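PDB 5X3G: uracil-DNA glycosylase from Nitratifractor salsuginis, which belongs to the uracil-DNA glycosylase superfamily and adopts an alpha/beta fold in which helices surround a central parallel four-stranded sheet. Local coordinates for residues A91-R96 with S150-L155; R104-E109 with S115-I120; P202-F207 with K218-L223. All coordinates share one frame; numbering follows the deposited sequence.

Contact 1: residues A91-R96 with S150-L155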
loop_
_atom_site.group_PDB
_atom_site.type_symbol
_atom_site.label_atom_id
_atom_site.label_comp_id
_atom_site.label_asym_id
_atom_site.label_seq_id
_atom_site.Cartn_x
_atom_site.Cartn_y
_atom_site.Cartn_z
ATOM N N ALA A 91 -1.156 2.015 -0.876
ATOM C CA ALA A 91 -1.977 0.824 -0.753
ATOM C C ALA A 91 -2.247 0.537 0.719
ATOM O O ALA A 91 -1.417 0.815 1.590
ATOM C CB ALA A 91 -1.288 -0.374 -1.411
ATOM N N PHE A 92 -3.449 0.028 0.992
ATOM C CA PHE A 92 -3.822 -0.521 2.293
ATOM C C PHE A 92 -4.028 0.542 3.371
ATOM O O PHE A 92 -4.871 0.360 4.254
ATOM C CB PHE A 92 -2.780 -1.541 2.760
ATOM C CG PHE A 92 -3.321 -2.553 3.725
ATOM C CD1 PHE A 92 -4.566 -3.121 3.514
ATOM C CD2 PHE A 92 -2.591 -2.942 4.834
ATOM C CE1 PHE A 92 -5.076 -4.052 4.391
ATOM C CE2 PHE A 92 -3.096 -3.874 5.719
ATOM C CZ PHE A 92 -4.342 -4.431 5.495
ATOM N N ILE A 93 -3.281 1.642 3.323
ATOM C CA ILE A 93 -3.364 2.663 4.363
ATOM C C ILE A 93 -4.569 3.555 4.096
ATOM O O ILE A 93 -4.613 4.279 3.096
ATOM C CB ILE A 93 -2.078 3.495 4.434
ATOM C CG1 ILE A 93 -0.864 2.588 4.615
ATOM C CG2 ILE A 93 -2.153 4.476 5.588
ATOM C CD1 ILE A 93 -0.898 1.757 5.881
ATOM N N ASP A 94 -5.537 3.527 5.007
ATOM C CA ASP A 94 -6.751 4.322 4.875
ATOM C C ASP A 94 -6.561 5.657 5.587
ATOM O O ASP A 94 -6.402 5.698 6.812
ATOM C CB ASP A 94 -7.955 3.568 5.443
ATOM C CG ASP A 94 -9.278 4.222 5.084
ATOM O OD1 ASP A 94 -9.385 5.461 5.175
ATOM O OD2 ASP A 94 -10.220 3.495 4.705
ATOM N N GLY A 95 -6.604 6.745 4.820
ATOM C CA GLY A 95 -6.391 8.080 5.349
ATOM C C GLY A 95 -7.458 8.569 6.309
ATOM O O GLY A 95 -7.251 9.604 6.949
ATOM N N ARG A 96 -8.594 7.872 6.412
ATOM C CA ARG A 96 -9.575 8.232 7.433
ATOM C C ARG A 96 -9.065 7.928 8.831
ATOM O O ARG A 96 -9.400 8.642 9.782
ATOM C CB ARG A 96 -10.895 7.493 7.213
ATOM C CG ARG A 96 -11.770 8.067 6.129
ATOM C CD ARG A 96 -13.122 7.376 6.088
ATOM N NE ARG A 96 -13.838 7.526 7.351
ATOM C CZ ARG A 96 -14.565 8.589 7.679
ATOM N NH1 ARG A 96 -14.678 9.605 6.835
ATOM N NH2 ARG A 96 -15.181 8.638 8.853
ATOM N N SER A 150 0.564 4.527 18.082
ATOM C CA SER A 150 -0.708 5.162 18.383
ATOM C C SER A 150 -1.383 5.773 17.166
ATOM O O SER A 150 -2.558 6.140 17.256
ATOM C CB SER A 150 -0.528 6.255 19.449
ATOM O OG SER A 150 0.127 7.391 18.909
ATOM N N GLN A 151 -0.686 5.884 16.036
ATOM C CA GLN A 151 -1.190 6.587 14.867
ATOM C C GLN A 151 -1.010 5.727 13.622
ATOM O O GLN A 151 -0.013 5.015 13.482
ATOM C CB GLN A 151 -0.470 7.938 14.695
ATOM C CG GLN A 151 -0.837 8.971 15.754
ATOM C CD GLN A 151 -2.220 9.551 15.539
ATOM O OE1 GLN A 151 -2.599 9.882 14.416
ATOM N NE2 GLN A 151 -2.985 9.668 16.616
HETATM N N MSE A 152 -1.991 5.795 12.722
HETATM C CA MSE A 152 -1.929 5.091 11.441
HETATM C C MSE A 152 -0.727 5.555 10.623
HETATM O O MSE A 152 -0.120 4.769 9.884
HETATM C CB MSE A 152 -3.238 5.300 10.669
HETATM C CG MSE A 152 -3.222 4.883 9.214
HETATM SE SE MSE A 152 -3.072 2.955 8.994
HETATM C CE MSE A 152 -4.850 2.424 9.592
ATOM N N ARG A 153 -0.385 6.839 10.769
ATOM C CA ARG A 153 0.838 7.354 10.161
ATOM C C ARG A 153 2.043 6.512 10.559
ATOM O O ARG A 153 2.901 6.207 9.722
ATOM C CB ARG A 153 1.061 8.813 10.565
ATOM C CG ARG A 153 2.227 9.475 9.837
ATOM C CD ARG A 153 2.938 10.543 10.671
ATOM N NE ARG A 153 2.106 11.126 11.719
ATOM C CZ ARG A 153 2.380 11.053 13.019
ATOM N NH1 ARG A 153 3.470 10.422 13.437
ATOM N NH2 ARG A 153 1.567 11.617 13.903
ATOM N N GLU A 154 2.116 6.117 11.834
ATOM C CA GLU A 154 3.259 5.351 12.322
ATOM C C GLU A 154 3.233 3.909 11.832
ATOM O O GLU A 154 4.294 3.295 11.674
ATOM C CB GLU A 154 3.298 5.392 13.849
ATOM C CG GLU A 154 3.149 6.785 14.433
ATOM C CD GLU A 154 3.052 6.773 15.944
ATOM O OE1 GLU A 154 2.349 5.897 16.489
ATOM O OE2 GLU A 154 3.683 7.637 16.589
ATOM N N LEU A 155 2.043 3.343 11.611
ATOM C CA LEU A 155 1.962 2.023 10.995
ATOM C C LEU A 155 2.458 2.064 9.554
ATOM O O LEU A 155 3.199 1.174 9.118
ATOM C CB LEU A 155 0.526 1.498 11.060
ATOM C CG LEU A 155 0.191 0.197 10.323
ATOM C CD1 LEU A 155 1.098 -0.931 10.786
ATOM C CD2 LEU A 155 -1.272 -0.178 10.524
#

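Contact 2: residues R104-E109 with S115-I120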
loop_
_atom_site.group_PDB
_atom_site.type_symbol
_atom_site.label_atom_id
_atom_site.label_comp_id
_atom_site.label_asym_id
_atom_site.label_seq_id
_atom_site.Cartn_x
_atom_site.Cartn_y
_atom_site.Cartn_z
ATOM N N ARG A 104 -11.773 2.063 24.546
ATOM C CA ARG A 104 -12.718 0.957 24.458
ATOM C C ARG A 104 -12.119 -0.230 23.716
ATOM O O ARG A 104 -12.680 -1.332 23.737
ATOM C CB ARG A 104 -13.981 1.463 23.771
ATOM C CG ARG A 104 -14.624 2.619 24.518
ATOM C CD ARG A 104 -15.015 3.754 23.582
ATOM N NE ARG A 104 -16.007 3.371 22.586
ATOM C CZ ARG A 104 -15.851 3.532 21.276
ATOM N NH1 ARG A 104 -16.813 3.164 20.443
ATOM N NH2 ARG A 104 -14.734 4.065 20.799
ATOM N N GLY A 105 -10.978 -0.026 23.063
ATOM C CA GLY A 105 -10.344 -1.052 22.259
ATOM C C GLY A 105 -9.684 -0.437 21.045
ATOM O O GLY A 105 -8.810 0.422 21.180
ATOM N N LEU A 106 -10.100 -0.856 19.854
ATOM C CA LEU A 106 -9.687 -0.180 18.633
ATOM C C LEU A 106 -10.578 1.030 18.382
ATOM O O LEU A 106 -11.745 1.062 18.786
ATOM C CB LEU A 106 -9.750 -1.133 17.440
ATOM C CG LEU A 106 -8.880 -2.390 17.519
ATOM C CD1 LEU A 106 -9.320 -3.403 16.475
ATOM C CD2 LEU A 106 -7.408 -2.048 17.351
ATOM N N SER A 107 -10.018 2.033 17.709
ATOM C CA SER A 107 -10.767 3.246 17.422
ATOM C C SER A 107 -11.918 2.950 16.462
ATOM O O SER A 107 -12.001 1.881 15.850
ATOM C CB SER A 107 -9.852 4.317 16.834
ATOM O OG SER A 107 -9.464 3.984 15.512
ATOM N N ARG A 108 -12.820 3.926 16.336
ATOM C CA ARG A 108 -13.969 3.756 15.455
ATOM C C ARG A 108 -13.536 3.646 13.999
ATOM O O ARG A 108 -14.077 2.831 13.242
ATOM C CB ARG A 108 -14.947 4.916 15.640
ATOM N N GLU A 109 -12.551 4.449 13.590
ATOM C CA GLU A 109 -12.123 4.426 12.195
ATOM C C GLU A 109 -11.385 3.139 11.851
ATOM O O GLU A 109 -11.468 2.668 10.712
ATOM C CB GLU A 109 -11.254 5.645 11.891
ATOM C CG GLU A 109 -12.047 6.933 11.717
ATOM C CD GLU A 109 -13.151 6.813 10.682
ATOM O OE1 GLU A 109 -14.249 7.362 10.919
ATOM O OE2 GLU A 109 -12.925 6.176 9.629
ATOM N N SER A 115 -10.543 -4.431 6.594
ATOM C CA SER A 115 -9.258 -5.060 6.314
ATOM C C SER A 115 -8.195 -4.615 7.311
ATOM O O SER A 115 -7.435 -5.441 7.831
ATOM C CB SER A 115 -8.831 -4.745 4.882
ATOM O OG SER A 115 -9.683 -5.393 3.955
ATOM N N LEU A 116 -8.140 -3.314 7.603
ATOM C CA LEU A 116 -7.161 -2.821 8.564
ATOM C C LEU A 116 -7.477 -3.300 9.972
ATOM O O LEU A 116 -6.562 -3.583 10.751
ATOM C CB LEU A 116 -7.096 -1.297 8.515
ATOM C CG LEU A 116 -6.129 -0.776 7.450
ATOM C CD1 LEU A 116 -6.496 0.633 7.019
ATOM C CD2 LEU A 116 -4.695 -0.842 7.964
ATOM N N ARG A 117 -8.764 -3.381 10.321
ATOM C CA ARG A 117 -9.161 -3.956 11.603
ATOM C C ARG A 117 -8.562 -5.347 11.780
ATOM O O ARG A 117 -7.846 -5.617 12.757
ATOM C CB ARG A 117 -10.691 -4.006 11.692
ATOM C CG ARG A 117 -11.240 -4.577 12.991
ATOM C CD ARG A 117 -12.770 -4.565 13.021
ATOM N NE ARG A 117 -13.363 -5.609 12.186
ATOM C CZ ARG A 117 -14.262 -5.392 11.228
ATOM N NH1 ARG A 117 -14.690 -4.163 10.978
ATOM N NH2 ARG A 117 -14.742 -6.409 10.529
ATOM N N ASN A 118 -8.818 -6.234 10.816
ATOM C CA ASN A 118 -8.344 -7.607 10.947
ATOM C C ASN A 118 -6.826 -7.694 10.851
ATOM O O ASN A 118 -6.217 -8.539 11.517
ATOM C CB ASN A 118 -9.007 -8.493 9.895
ATOM C CG ASN A 118 -10.497 -8.664 10.135
ATOM O OD1 ASN A 118 -10.955 -8.669 11.277
ATOM N ND2 ASN A 118 -11.260 -8.810 9.056
ATOM N N PHE A 119 -6.196 -6.831 10.048
ATOM C CA PHE A 119 -4.739 -6.842 9.957
ATOM C C PHE A 119 -4.106 -6.423 11.275
ATOM O O PHE A 119 -3.090 -6.989 11.691
ATOM C CB PHE A 119 -4.265 -5.924 8.828
ATOM C CG PHE A 119 -2.772 -5.929 8.630
ATOM C CD1 PHE A 119 -2.187 -6.826 7.756
ATOM C CD2 PHE A 119 -1.952 -5.040 9.309
ATOM C CE1 PHE A 119 -0.815 -6.844 7.568
ATOM C CE2 PHE A 119 -0.580 -5.057 9.123
ATOM C CZ PHE A 119 -0.014 -5.958 8.251
ATOM N N ILE A 120 -4.691 -5.428 11.942
ATOM C CA ILE A 120 -4.139 -4.953 13.205
ATOM C C ILE A 120 -4.336 -5.991 14.301
ATOM O O ILE A 120 -3.431 -6.237 15.110
ATOM C CB ILE A 120 -4.764 -3.598 13.582
ATOM C CG1 ILE A 120 -4.272 -2.498 12.634
ATOM C CG2 ILE A 120 -4.450 -3.254 15.029
ATOM C CD1 ILE A 120 -5.015 -1.191 12.792
#

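Contact 3: residues P202-F207 with K218-L223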
loop_
_atom_site.group_PDB
_atom_site.type_symbol
_atom_site.label_atom_id
_atom_site.label_comp_id
_atom_site.label_asym_id
_atom_site.label_seq_id
_atom_site.Cartn_x
_atom_site.Cartn_y
_atom_site.Cartn_z
ATOM N N PRO A 202 12.671 -7.772 -4.966
ATOM C CA PRO A 202 11.770 -7.717 -3.812
ATOM C C PRO A 202 10.654 -8.738 -3.959
ATOM O O PRO A 202 10.305 -9.167 -5.060
ATOM C CB PRO A 202 11.229 -6.286 -3.850
ATOM C CG PRO A 202 11.236 -5.944 -5.288
ATOM C CD PRO A 202 12.440 -6.636 -5.878
ATOM N N THR A 203 10.091 -9.130 -2.822
ATOM C CA THR A 203 9.049 -10.149 -2.795
ATOM C C THR A 203 7.672 -9.502 -2.898
ATOM O O THR A 203 7.360 -8.564 -2.159
ATOM C CB THR A 203 9.154 -10.981 -1.517
ATOM O OG1 THR A 203 10.360 -11.752 -1.551
ATOM C CG2 THR A 203 7.969 -11.919 -1.396
ATOM N N LEU A 204 6.852 -10.006 -3.817
ATOM C CA LEU A 204 5.493 -9.510 -3.974
ATOM C C LEU A 204 4.589 -10.124 -2.913
ATOM O O LEU A 204 4.523 -11.349 -2.778
ATOM C CB LEU A 204 4.958 -9.837 -5.369
ATOM C CG LEU A 204 5.813 -9.474 -6.584
ATOM C CD1 LEU A 204 5.062 -9.802 -7.872
ATOM C CD2 LEU A 204 6.238 -8.009 -6.553
ATOM N N ILE A 205 3.895 -9.275 -2.160
ATOM C CA ILE A 205 2.897 -9.720 -1.193
ATOM C C ILE A 205 1.529 -9.570 -1.844
ATOM O O ILE A 205 1.095 -8.452 -2.148
ATOM C CB ILE A 205 2.982 -8.926 0.118
ATOM C CG1 ILE A 205 4.361 -9.100 0.752
ATOM C CG2 ILE A 205 1.873 -9.356 1.074
ATOM C CD1 ILE A 205 4.627 -8.127 1.874
ATOM N N LEU A 206 0.851 -10.692 -2.056
ATOM C CA LEU A 206 -0.345 -10.739 -2.892
ATOM C C LEU A 206 -1.538 -11.156 -2.036
ATOM O O LEU A 206 -1.711 -12.340 -1.732
ATOM C CB LEU A 206 -0.128 -11.686 -4.065
ATOM C CG LEU A 206 1.130 -11.379 -4.883
ATOM C CD1 LEU A 206 1.485 -12.541 -5.799
ATOM C CD2 LEU A 206 0.956 -10.088 -5.680
ATOM N N PHE A 207 -2.361 -10.181 -1.658
ATOM C CA PHE A 207 -3.557 -10.433 -0.862
ATOM C C PHE A 207 -4.680 -10.921 -1.769
ATOM O O PHE A 207 -5.158 -10.176 -2.630
ATOM C CB PHE A 207 -3.986 -9.169 -0.121
ATOM C CG PHE A 207 -3.200 -8.895 1.127
ATOM C CD1 PHE A 207 -2.636 -9.931 1.851
ATOM C CD2 PHE A 207 -3.033 -7.597 1.581
ATOM C CE1 PHE A 207 -1.916 -9.675 3.003
ATOM C CE2 PHE A 207 -2.316 -7.335 2.731
ATOM C CZ PHE A 207 -1.756 -8.375 3.444
ATOM N N LYS A 218 4.223 -10.006 -17.173
ATOM C CA LYS A 218 5.431 -10.738 -17.536
ATOM C C LYS A 218 6.493 -10.631 -16.448
ATOM O O LYS A 218 7.050 -11.643 -16.008
ATOM C CB LYS A 218 5.973 -10.223 -18.870
ATOM N N SER A 219 6.784 -9.408 -15.998
ATOM C CA SER A 219 7.886 -9.193 -15.068
ATOM C C SER A 219 7.585 -9.703 -13.663
ATOM O O SER A 219 8.525 -9.959 -12.902
ATOM C CB SER A 219 8.248 -7.707 -15.021
ATOM O OG SER A 219 7.091 -6.894 -15.118
ATOM N N ALA A 220 6.308 -9.860 -13.305
ATOM C CA ALA A 220 5.976 -10.385 -11.982
ATOM C C ALA A 220 6.548 -11.781 -11.772
ATOM O O ALA A 220 6.860 -12.159 -10.637
ATOM C CB ALA A 220 4.461 -10.395 -11.782
ATOM N N ARG A 221 6.702 -12.556 -12.849
ATOM C CA ARG A 221 7.280 -13.891 -12.740
ATOM C C ARG A 221 8.769 -13.859 -12.424
ATOM O O ARG A 221 9.327 -14.890 -12.035
ATOM C CB ARG A 221 7.047 -14.678 -14.030
ATOM C CG ARG A 221 5.699 -15.373 -14.103
ATOM C CD ARG A 221 5.673 -16.398 -15.226
ATOM N NE ARG A 221 5.463 -15.773 -16.526
ATOM C CZ ARG A 221 4.295 -15.294 -16.946
ATOM N NH1 ARG A 221 3.222 -15.374 -16.171
ATOM N NH2 ARG A 221 4.199 -14.737 -18.146
ATOM N N GLY A 222 9.425 -12.716 -12.590
ATOM C CA GLY A 222 10.823 -12.584 -12.247
ATOM C C GLY A 222 11.090 -12.244 -10.798
ATOM O O GLY A 222 12.243 -11.982 -10.438
ATOM N N LEU A 223 10.063 -12.248 -9.954
ATOM C CA LEU A 223 10.165 -11.841 -8.564
ATOM C C LEU A 223 9.526 -12.890 -7.666
ATOM O O LEU A 223 8.544 -13.528 -8.055
ATOM C CB LEU A 223 9.475 -10.487 -8.346
ATOM C CG LEU A 223 9.996 -9.346 -9.220
ATOM C CD1 LEU A 223 9.040 -8.164 -9.193
ATOM C CD2 LEU A 223 11.387 -8.926 -8.775
#

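Contact 1: residues A91-R96 with S150-L155
A chi1 of 168° places CG of Met-152, a selenomethionine, anti to its backbone N, and bends at both chi2 and chi3 curl the rest of the chain past Ile-93. On the other segment, chi1 of -55° sets CG1 of Ile-93 beside the backbone N and leaves CG2 anti to it, where it meets the bent chain of Met-152. The two side chains run past each other in opposite directions. CG2 of Ile-93 meets both CG and SE of Met-152, each at 3.8 Å, while the selenium also lies 4.0 Å from CD1 of Ile-93. Of the 160 Å² buried between the segments, these two residues supply most. Asp-94 adds its carbonyl O, 4.1 Å from CG of Met-152.

The contact joins the loop that follows parallel strand 73-77 to the first turn of helix 152-161, the helix that precedes edge strand 164-168. Ile-93 reaches Leu-166 of that strand as well, and Leu-116 of helix 114-126 also touches Met-152.

Both backbones are braced by carboxylates. Asp-94 OD1 accepts from Arg-96 N at 2.8 Å through its anti lone pair, forming an Asx turn; Ser-86 OG and Arg-83 hold the same carboxylate. At the helix start, Glu-154 OE1 takes two backbone donors: Ser-150 N at 2.8 Å, nearly along the C-O axis, and N-cap Gln-151 N at 3.1 Å, from above the carboxylate plane.

Contact 2: residues R104-E109 with S115-I120
Leu-106 lays its two methyl groups over helix 114-126, one on the aliphatic part of Arg-117 and the other on Ile-120. It belongs to the second strand of a small antiparallel beta-hairpin, 101-102 with 105-106, so the contact fastens this hairpin to the flank of a helix that follows soon after in the chain. Arg-117 and Ile-120 are three residues apart, which brings both to the side of the helix that meets the hairpin.

Leu-106 CD2 approaches Ile-120 CG2 to 3.9 Å, the two side chains sliding past each other in opposite directions. With Arg-117 the crossing is close to a right angle, and CD1 of Leu-106 lies 4.1 Å from Arg-117 CG. The backbones stay well separated, the CA atoms of Leu-106 and Arg-117 being 8.0 Å apart, so side chains alone bridge the gap, burying 113 Å² in total.

Arg-117 has its first two torsions extended, with CG anti to the backbone N (chi1 -180°), and then bends at chi3 (75°). Its methylene part thus serves the apolar contact while NH1 bonds to Asn-111 O, in the short helix 108-112, which begins in the first segment and runs on toward the second. The same short helix supplies further packing: Asn-111 touches Leu-106 and Val-110 touches Ile-120.

The Leu-106 N-H is bonded to Gln-137 OE1. After it, Ser-107 is the N-cap of helix 108-112: its OG bonds to Val-110 N and also to Glu-99 O.

Contact 3: residues P202-F207 with K218-L223
Leu-204 stands in an extended strand, whereas the facing chain makes a 3-10 turn through Ala-220, closed in part by Gly-222 N to Ser-219 O at 2.9 Å, before Leu-223 becomes extended again (phi -131°, psi 146°). Apolar side chains link the strand to the turn.

In Leu-204, a chi1 of -50° puts CG anti to the carbonyl carbon, from where the two methyls reach separate partners. CD1 lies 4.0 Å from Ala-220 CB, and CD2 lies 3.9 Å from CD1 of Leu-223; the two leucine side chains cross at about a right angle. Leu-223 is in turn shared with Pro-202. Its CD2 meets the proline ring at CD, 3.8 Å away, on an oblique approach, and its CB comes within 3.6 Å of the Pro-202 carbonyl O. Leu-223 is therefore touched both at its root and at both branch ends, and more of its surface (76 Å²) is buried by the facing segment than that of any other residue here, in a contact that buries 194 Å² in all.

The touching residues are all buried. Leu-194 of helix 179-196 packs against Leu-204, Ala-220 and Leu-223 together, while Ala-220 O is bonded by Gln-225 NE2. Backbone bonds from Leu-204 to Pro-224 and Val-226 show that the chain leaving Leu-223 passes directly into the neighbouring strand 225-228. Strand 203-207, helix 210-214 and parallel strand 225-228 thus form a beta-alpha-beta crossover, the recurring unit of parallel alpha/beta sheets, the contact packing the first strand against the return connection that leads into strand 225-228.

Contact 2 falls, along the chain, between the two segments of contact 1, and contact 3 follows after both. The first two have centres 11 Å apart and touch directly: Arg-96 NH2 forms a salt bridge with Glu-109 OE1 at 2.6 Å, and the ring of Phe-119 meets that of Phe-92 edge-to-face. Together they tie the loop after strand 73-77, the small hairpin and helices 114-126 and 152-161 into one region. Contact 3 lies on the opposite side of the chain's centre, its centre about 24 Å from that of contact 1 and 28 Å from that of contact 2. The parallel sheet connects the regions, since strand 73-77 lies between strands 164-168 and 203-207.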